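Local coordinates for hypothetical conserved protein TTC0263 (Thermus thermophilus, PDB 2PL2) that is of unknown function but belongs to the tetratricopeptide repeat proteins, all-helical solenoids that commonly serve as scaffolds for binding other proteins, at residues P70-E81 against V113-Q123. Residues are numbered along the deposited sequence; the frame is centred on the assembly and turned at random.
Sequences PRYLGGYMVLSE and VNPRYAPLHLQ
Helix 73-81 and helix 118-123 run nearly parallel, their axes 21° apart and 10.9 Å at closest approach; the CA atoms of M77 and L120, and those of E81 and Q123, are nearest each other across the contact. They illustrate how two near-parallel helices stack side by side within a tetratricopeptide repeat solenoid: the seam is mostly apolar through its N-terminal and middle part. L73 lies at its heart and buries more surface here than any other residue. Its CD1 lies over one face of the Y117 ring, 3.7 Å from the centroid in a CH-pi contact, while P119 CD rests on the opposite face, so the ring is sandwiched between a leucine methyl and a proline. The other branch, L73 CD2, fits between V113 CB and L120 CD1, 4.1 Å from the latter. M77 is bent at chi2 and chi3 (-67° and -65°), which folds its thioether back across the seam; SD meets L120 CD2 at 3.3 Å and lies near the edge of the Y117 ring, and CE abuts P119 CB at 3.5 Å. Toward the C-terminal end the Q123 and E81 side chains cross at about a right angle, Q123 NE2 lying 3.7 Å from the E81 methylene CG. At the other end V113 sets CG1 against R71 O (3.3 Å) and CG2 toward P70 O and Y76 OH. Helix 93-113 backs the seam, touching Y76, S80 and L120; V78 and E81 touch helix 39-51, whereas H121 and L122 touch helix 134-147.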
loop_
_atom_site.group_PDB
_atom_site.type_symbol
_atom_site.label_atom_id
_atom_site.label_comp_id
_atom_site.label_asym_id
_atom_site.label_seq_id
_atom_site.Cartn_x
_atom_site.Cartn_y
_atom_site.Cartn_z
ATOM N N PRO A 70 17.131 17.886 -14.360
ATOM C CA PRO A 70 15.952 18.752 -14.256
ATOM C C PRO A 70 15.014 18.718 -15.474
ATOM O O PRO A 70 13.914 19.275 -15.433
ATOM C CB PRO A 70 16.571 20.129 -14.046
ATOM C CG PRO A 70 17.795 20.059 -14.899
ATOM C CD PRO A 70 18.352 18.693 -14.573
ATOM N N ARG A 71 15.461 18.083 -16.553
ATOM C CA ARG A 71 14.667 17.992 -17.771
ATOM C C ARG A 71 13.853 16.707 -17.826
ATOM O O ARG A 71 12.968 16.556 -18.675
ATOM C CB ARG A 71 15.578 18.081 -18.999
ATOM C CG ARG A 71 15.995 19.503 -19.332
ATOM C CD ARG A 71 17.029 19.545 -20.441
ATOM N NE ARG A 71 17.115 20.875 -21.034
ATOM C CZ ARG A 71 16.218 21.360 -21.886
ATOM N NH1 ARG A 71 15.178 20.615 -22.247
ATOM N NH2 ARG A 71 16.350 22.594 -22.362
ATOM N N TYR A 72 14.160 15.787 -16.914
ATOM C CA TYR A 72 13.468 14.506 -16.821
ATOM C C TYR A 72 12.252 14.650 -15.900
ATOM O O TYR A 72 12.386 15.067 -14.742
ATOM C CB TYR A 72 14.427 13.457 -16.272
ATOM C CG TYR A 72 13.882 12.050 -16.228
ATOM C CD1 TYR A 72 13.406 11.433 -17.380
ATOM C CD2 TYR A 72 13.932 11.298 -15.048
ATOM C CE1 TYR A 72 13.002 10.093 -17.367
ATOM C CE2 TYR A 72 13.536 9.966 -15.021
ATOM C CZ TYR A 72 13.076 9.371 -16.186
ATOM O OH TYR A 72 12.729 8.046 -16.183
ATOM N N LEU A 73 11.072 14.310 -16.417
ATOM C CA LEU A 73 9.832 14.414 -15.651
ATOM C C LEU A 73 9.801 13.473 -14.458
ATOM O O LEU A 73 9.173 13.772 -13.449
ATOM C CB LEU A 73 8.630 14.124 -16.549
ATOM C CG LEU A 73 8.263 15.206 -17.559
ATOM C CD1 LEU A 73 7.085 14.732 -18.386
ATOM C CD2 LEU A 73 7.926 16.506 -16.822
ATOM N N GLY A 74 10.468 12.331 -14.591
ATOM C CA GLY A 74 10.512 11.352 -13.514
ATOM C C GLY A 74 10.789 11.928 -12.143
ATOM O O GLY A 74 10.062 11.648 -11.192
ATOM N N GLY A 75 11.834 12.745 -12.047
ATOM C CA GLY A 75 12.201 13.359 -10.783
ATOM C C GLY A 75 11.069 14.086 -10.084
ATOM O O GLY A 75 10.836 13.893 -8.883
ATOM N N TYR A 76 10.367 14.932 -10.828
ATOM C CA TYR A 76 9.260 15.688 -10.264
ATOM C C TYR A 76 8.119 14.745 -9.867
ATOM O O TYR A 76 7.524 14.900 -8.806
ATOM C CB TYR A 76 8.755 16.715 -11.281
ATOM C CG TYR A 76 9.836 17.615 -11.857
ATOM C CD1 TYR A 76 10.196 18.807 -11.229
ATOM C CD2 TYR A 76 10.513 17.255 -13.017
ATOM C CE1 TYR A 76 11.200 19.621 -11.754
ATOM C CE2 TYR A 76 11.515 18.053 -13.544
ATOM C CZ TYR A 76 11.864 19.235 -12.910
ATOM O OH TYR A 76 12.881 20.015 -13.448
ATOM N N MET A 77 7.812 13.766 -10.715
ATOM C CA MET A 77 6.729 12.828 -10.408
ATOM C C MET A 77 7.064 12.073 -9.122
ATOM O O MET A 77 6.285 12.074 -8.168
ATOM C CB MET A 77 6.509 11.847 -11.568
ATOM C CG MET A 77 5.904 12.468 -12.845
ATOM S SD MET A 77 4.171 13.059 -12.699
ATOM C CE MET A 77 3.326 11.484 -12.411
ATOM N N VAL A 78 8.233 11.450 -9.088
ATOM C CA VAL A 78 8.664 10.708 -7.908
ATOM C C VAL A 78 8.595 11.618 -6.685
ATOM O O VAL A 78 7.896 11.333 -5.719
ATOM C CB VAL A 78 10.105 10.198 -8.094
ATOM C CG1 VAL A 78 10.655 9.685 -6.783
ATOM C CG2 VAL A 78 10.123 9.099 -9.146
ATOM N N LEU A 79 9.313 12.728 -6.757
ATOM C CA LEU A 79 9.361 13.722 -5.694
ATOM C C LEU A 79 7.956 14.179 -5.299
ATOM O O LEU A 79 7.655 14.359 -4.126
ATOM C CB LEU A 79 10.200 14.911 -6.184
ATOM C CG LEU A 79 10.629 16.051 -5.264
ATOM C CD1 LEU A 79 11.351 15.504 -4.050
ATOM C CD2 LEU A 79 11.543 16.981 -6.049
ATOM N N SER A 80 7.103 14.358 -6.296
ATOM C CA SER A 80 5.728 14.788 -6.088
ATOM C C SER A 80 4.907 13.806 -5.251
ATOM O O SER A 80 4.204 14.205 -4.318
ATOM C CB SER A 80 5.049 14.982 -7.439
ATOM O OG SER A 80 3.658 15.147 -7.272
ATOM N N GLU A 81 4.980 12.524 -5.597
ATOM C CA GLU A 81 4.237 11.496 -4.873
ATOM C C GLU A 81 4.807 11.298 -3.472
ATOM O O GLU A 81 4.078 10.999 -2.528
ATOM C CB GLU A 81 4.282 10.178 -5.647
ATOM C CG GLU A 81 3.344 10.140 -6.839
ATOM C CD GLU A 81 3.961 9.463 -8.044
ATOM O OE1 GLU A 81 4.628 8.421 -7.845
ATOM O OE2 GLU A 81 3.774 9.965 -9.185
ATOM N N VAL A 113 8.461 21.902 -17.954
ATOM C CA VAL A 113 9.247 20.993 -18.782
ATOM C C VAL A 113 8.368 20.269 -19.808
ATOM O O VAL A 113 8.867 19.731 -20.798
ATOM C CB VAL A 113 9.953 19.942 -17.901
ATOM C CG1 VAL A 113 10.786 19.005 -18.761
ATOM C CG2 VAL A 113 10.805 20.637 -16.853
ATOM N N ASN A 114 7.062 20.250 -19.558
ATOM C CA ASN A 114 6.108 19.603 -20.454
ATOM C C ASN A 114 4.681 19.846 -19.956
ATOM O O ASN A 114 4.262 19.272 -18.951
ATOM C CB ASN A 114 6.362 18.100 -20.515
ATOM C CG ASN A 114 5.575 17.424 -21.628
ATOM O OD1 ASN A 114 4.459 17.842 -21.967
ATOM N ND2 ASN A 114 6.149 16.368 -22.197
ATOM N N PRO A 115 3.915 20.697 -20.656
ATOM C CA PRO A 115 2.535 21.004 -20.264
ATOM C C PRO A 115 1.521 19.972 -20.732
ATOM O O PRO A 115 0.393 19.925 -20.241
ATOM C CB PRO A 115 2.277 22.361 -20.917
ATOM C CG PRO A 115 3.665 22.863 -21.301
ATOM C CD PRO A 115 4.365 21.619 -21.704
ATOM N N ARG A 116 1.924 19.143 -21.685
ATOM C CA ARG A 116 1.031 18.133 -22.238
ATOM C C ARG A 116 1.179 16.738 -21.639
ATOM O O ARG A 116 0.784 15.760 -22.262
ATOM C CB ARG A 116 1.231 18.048 -23.753
ATOM C CG ARG A 116 0.915 19.321 -24.523
ATOM C CD ARG A 116 1.247 19.119 -25.993
ATOM N NE ARG A 116 0.598 17.925 -26.534
ATOM C CZ ARG A 116 1.103 17.169 -27.507
ATOM N NH1 ARG A 116 2.275 17.479 -28.053
ATOM N NH2 ARG A 116 0.439 16.100 -27.933
ATOM N N TYR A 117 1.739 16.640 -20.436
ATOM C CA TYR A 117 1.914 15.335 -19.798
ATOM C C TYR A 117 0.750 14.998 -18.854
ATOM O O TYR A 117 0.609 15.584 -17.779
ATOM C CB TYR A 117 3.246 15.297 -19.042
ATOM C CG TYR A 117 3.659 13.907 -18.611
ATOM C CD1 TYR A 117 3.776 12.878 -19.546
ATOM C CD2 TYR A 117 3.903 13.612 -17.268
ATOM C CE1 TYR A 117 4.126 11.592 -19.162
ATOM C CE2 TYR A 117 4.253 12.327 -16.875
ATOM C CZ TYR A 117 4.360 11.320 -17.827
ATOM O OH TYR A 117 4.702 10.038 -17.448
ATOM N N ALA A 118 -0.077 14.041 -19.269
ATOM C CA ALA A 118 -1.256 13.625 -18.501
ATOM C C ALA A 118 -1.020 13.343 -17.018
ATOM O O ALA A 118 -1.742 13.864 -16.162
ATOM C CB ALA A 118 -1.894 12.405 -19.156
ATOM N N PRO A 119 -0.020 12.503 -16.693
ATOM C CA PRO A 119 0.269 12.179 -15.296
ATOM C C PRO A 119 0.398 13.393 -14.385
ATOM O O PRO A 119 -0.105 13.381 -13.259
ATOM C CB PRO A 119 1.555 11.374 -15.397
ATOM C CG PRO A 119 1.358 10.637 -16.700
ATOM C CD PRO A 119 0.845 11.723 -17.597
ATOM N N LEU A 120 1.054 14.445 -14.875
ATOM C CA LEU A 120 1.233 15.655 -14.074
ATOM C C LEU A 120 -0.095 16.249 -13.663
ATOM O O LEU A 120 -0.336 16.493 -12.482
ATOM C CB LEU A 120 2.033 16.717 -14.838
ATOM C CG LEU A 120 3.499 16.448 -15.170
ATOM C CD1 LEU A 120 4.104 17.694 -15.803
ATOM C CD2 LEU A 120 4.254 16.094 -13.902
ATOM N N HIS A 121 -0.951 16.498 -14.648
ATOM C CA HIS A 121 -2.265 17.067 -14.391
ATOM C C HIS A 121 -3.088 16.151 -13.489
ATOM O O HIS A 121 -3.905 16.611 -12.694
ATOM C CB HIS A 121 -2.970 17.331 -15.725
ATOM C CG HIS A 121 -2.316 18.403 -16.541
ATOM N ND1 HIS A 121 -2.381 19.745 -16.202
ATOM C CD2 HIS A 121 -1.538 18.339 -17.644
ATOM C CE1 HIS A 121 -1.673 20.449 -17.057
ATOM N NE2 HIS A 121 -1.146 19.617 -17.949
ATOM N N LEU A 122 -2.851 14.852 -13.605
ATOM C CA LEU A 122 -3.541 13.884 -12.773
ATOM C C LEU A 122 -3.080 14.084 -11.338
ATOM O O LEU A 122 -3.901 14.219 -10.417
ATOM C CB LEU A 122 -3.223 12.455 -13.229
ATOM C CG LEU A 122 -3.724 11.370 -12.255
ATOM C CD1 LEU A 122 -5.220 11.581 -11.984
ATOM C CD2 LEU A 122 -3.435 9.971 -12.794
ATOM N N GLN A 123 -1.759 14.108 -11.156
ATOM C CA GLN A 123 -1.172 14.306 -9.836
ATOM C C GLN A 123 -1.561 15.665 -9.277
ATOM O O GLN A 123 -1.869 15.793 -8.094
ATOM C CB GLN A 123 0.353 14.214 -9.903
ATOM C CG GLN A 123 0.927 12.901 -9.397
ATOM C CD GLN A 123 0.503 12.588 -7.972
ATOM O OE1 GLN A 123 0.630 13.425 -7.081
ATOM N NE2 GLN A 123 0.003 11.375 -7.753
#